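Glutaredoxin-like protein NRDH (Escherichia coli, PDB 1H75) probably carries electrons to the NrdEF ribonucleotide reductase as a glutaredoxin-like redox protein with a redox-active disulfide. Local coordinates at residues Ile3-Arg8 with Phe26-Ile31. Sequence-based numbering, arbitrary orientation.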
# COMPACT_ATOMS: atom_id res chain seq x y z
N ILE A 3 -3.16 -1.00 -8.08
CA ILE A 3 -2.72 -1.21 -6.69
C ILE A 3 -1.81 -0.02 -6.38
O ILE A 3 -0.83 0.21 -7.09
CB ILE A 3 -1.89 -2.50 -6.53
CG1 ILE A 3 -2.73 -3.71 -6.93
CG2 ILE A 3 -1.40 -2.63 -5.09
CD1 ILE A 3 -1.94 -5.00 -6.99
N THR A 4 -2.16 0.75 -5.36
CA THR A 4 -1.32 1.88 -4.98
C THR A 4 -0.82 1.66 -3.56
O THR A 4 -1.60 1.29 -2.68
CB THR A 4 -2.11 3.20 -4.99
OG1 THR A 4 -2.66 3.41 -6.30
CG2 THR A 4 -1.22 4.37 -4.61
N ILE A 5 0.48 1.85 -3.35
CA ILE A 5 1.04 1.69 -2.02
C ILE A 5 1.48 3.07 -1.56
O ILE A 5 2.33 3.68 -2.21
CB ILE A 5 2.31 0.78 -1.99
CG1 ILE A 5 2.00 -0.61 -2.58
CG2 ILE A 5 2.84 0.66 -0.56
CD1 ILE A 5 3.21 -1.57 -2.64
N TYR A 6 0.87 3.57 -0.48
CA TYR A 6 1.25 4.88 0.07
C TYR A 6 2.38 4.55 1.04
O TYR A 6 2.20 3.78 1.99
CB TYR A 6 0.06 5.55 0.77
CG TYR A 6 -0.99 5.95 -0.26
CD1 TYR A 6 -2.03 5.09 -0.61
CD2 TYR A 6 -0.88 7.18 -0.94
CE1 TYR A 6 -2.94 5.43 -1.62
CE2 TYR A 6 -1.78 7.52 -1.94
CZ TYR A 6 -2.81 6.65 -2.28
OH TYR A 6 -3.67 7.01 -3.28
N THR A 7 3.53 5.19 0.82
CA THR A 7 4.71 4.82 1.57
C THR A 7 5.56 5.95 2.16
O THR A 7 5.28 7.13 1.97
CB THR A 7 5.57 3.96 0.62
OG1 THR A 7 6.63 3.33 1.34
CG2 THR A 7 6.15 4.85 -0.51
N ARG A 8 6.61 5.55 2.87
CA ARG A 8 7.56 6.47 3.51
C ARG A 8 8.94 5.80 3.52
O ARG A 8 9.03 4.57 3.61
CB ARG A 8 7.10 6.76 4.95
CG ARG A 8 8.16 7.27 5.90
CD ARG A 8 7.54 7.75 7.18
NE ARG A 8 6.67 8.90 6.98
CZ ARG A 8 5.74 9.28 7.86
NH1 ARG A 8 5.56 8.59 8.98
NH2 ARG A 8 4.99 10.34 7.61
N PHE A 26 3.11 -8.70 -8.94
CA PHE A 26 2.05 -7.68 -9.02
C PHE A 26 2.58 -6.34 -9.54
O PHE A 26 3.72 -5.96 -9.29
CB PHE A 26 1.43 -7.39 -7.65
CG PHE A 26 0.76 -8.57 -6.99
CD1 PHE A 26 0.42 -8.52 -5.64
CD2 PHE A 26 0.45 -9.72 -7.71
CE1 PHE A 26 -0.21 -9.58 -5.02
CE2 PHE A 26 -0.18 -10.80 -7.08
CZ PHE A 26 -0.52 -10.73 -5.75
N ASP A 27 1.75 -5.61 -10.28
CA ASP A 27 2.15 -4.29 -10.74
C ASP A 27 1.50 -3.32 -9.78
O ASP A 27 0.35 -3.50 -9.42
CB ASP A 27 1.65 -4.02 -12.16
CG ASP A 27 2.37 -4.86 -13.19
OD1 ASP A 27 3.61 -4.88 -13.18
OD2 ASP A 27 1.68 -5.51 -14.00
N PHE A 28 2.25 -2.31 -9.35
CA PHE A 28 1.71 -1.33 -8.42
C PHE A 28 2.42 -0.00 -8.59
O PHE A 28 3.49 0.07 -9.18
CB PHE A 28 1.85 -1.80 -6.97
CG PHE A 28 3.26 -2.15 -6.60
CD1 PHE A 28 4.12 -1.19 -6.11
CD2 PHE A 28 3.73 -3.44 -6.78
CE1 PHE A 28 5.45 -1.50 -5.82
CE2 PHE A 28 5.06 -3.77 -6.50
CZ PHE A 28 5.92 -2.80 -6.01
N GLU A 29 1.79 1.05 -8.06
CA GLU A 29 2.37 2.38 -8.09
C GLU A 29 2.64 2.75 -6.64
O GLU A 29 1.98 2.25 -5.72
CB GLU A 29 1.40 3.39 -8.73
CG GLU A 29 0.01 3.46 -8.10
CD GLU A 29 -0.85 4.56 -8.72
OE1 GLU A 29 -0.50 5.06 -9.81
OE2 GLU A 29 -1.89 4.91 -8.11
N MET A 30 3.65 3.58 -6.43
CA MET A 30 3.96 4.00 -5.09
C MET A 30 3.83 5.50 -5.00
O MET A 30 4.11 6.21 -5.96
CB MET A 30 5.38 3.59 -4.71
CG MET A 30 5.59 2.09 -4.71
SD MET A 30 7.25 1.71 -4.22
CE MET A 30 6.98 1.15 -2.55
N ILE A 31 3.37 5.97 -3.85
CA ILE A 31 3.22 7.39 -3.61
C ILE A 31 3.79 7.67 -2.24
O ILE A 31 3.26 7.19 -1.24
CB ILE A 31 1.77 7.83 -3.64
CG1 ILE A 31 1.23 7.66 -5.06
CG2 ILE A 31 1.65 9.29 -3.12
CD1 ILE A 31 -0.21 8.05 -5.22
O HOH W 1 -1.60 -1.85 -10.42
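I31 lies side by side with the Y6 ring, both pointing the same way from neighbouring parallel strands. Followed from its base, I31 sets CB near CD2 of Y6 (3.8 Å); CG2 lies by the same ring bond, CD2 to CE2; CG1 passes near the methyl CG2 of T4; and the tip, CD1, touches both CE2 of Y6 (3.7 Å) and that T4 methyl. The same methyl sits 3.5 Å above one face of the Y6 ring, toward its rim. A branched aliphatic chain suits this place because both branches lie against the Y6 ring while the longer one also reaches the T4 methyl; A39 of helix 37-45 touches both Y6 and I31. An alanine in place of Y6 would probably leave I31 CD1 and the T4 methyl without their aromatic neighbour and open a gap toward helix 37-45. T4 gives its hydroxyl to the carboxylate of E29, OG1 to OE2 at a very short 2.5 Å; chi1 of 55° sets E29 CG beside OG1, and the extended chain beyond carries the carboxylate there, a threonine donor suiting a glutamate acceptor. On the face bearing I5 and M30, I5 CD1 makes a CH-pi contact over the F28 ring, 4.0 Å from its centroid, and M30 CG lies in plane at the ring's edge. Backbone bonds alternate along the pair, from E29 N-I3 O to T7 N-I31 O. With helix 12-23 as the crossover, strands 3-7 and 29-32 form the beta-alpha-beta unit that opens the thioredoxin fold, and T7 touches C14 of its redox-active disulfide.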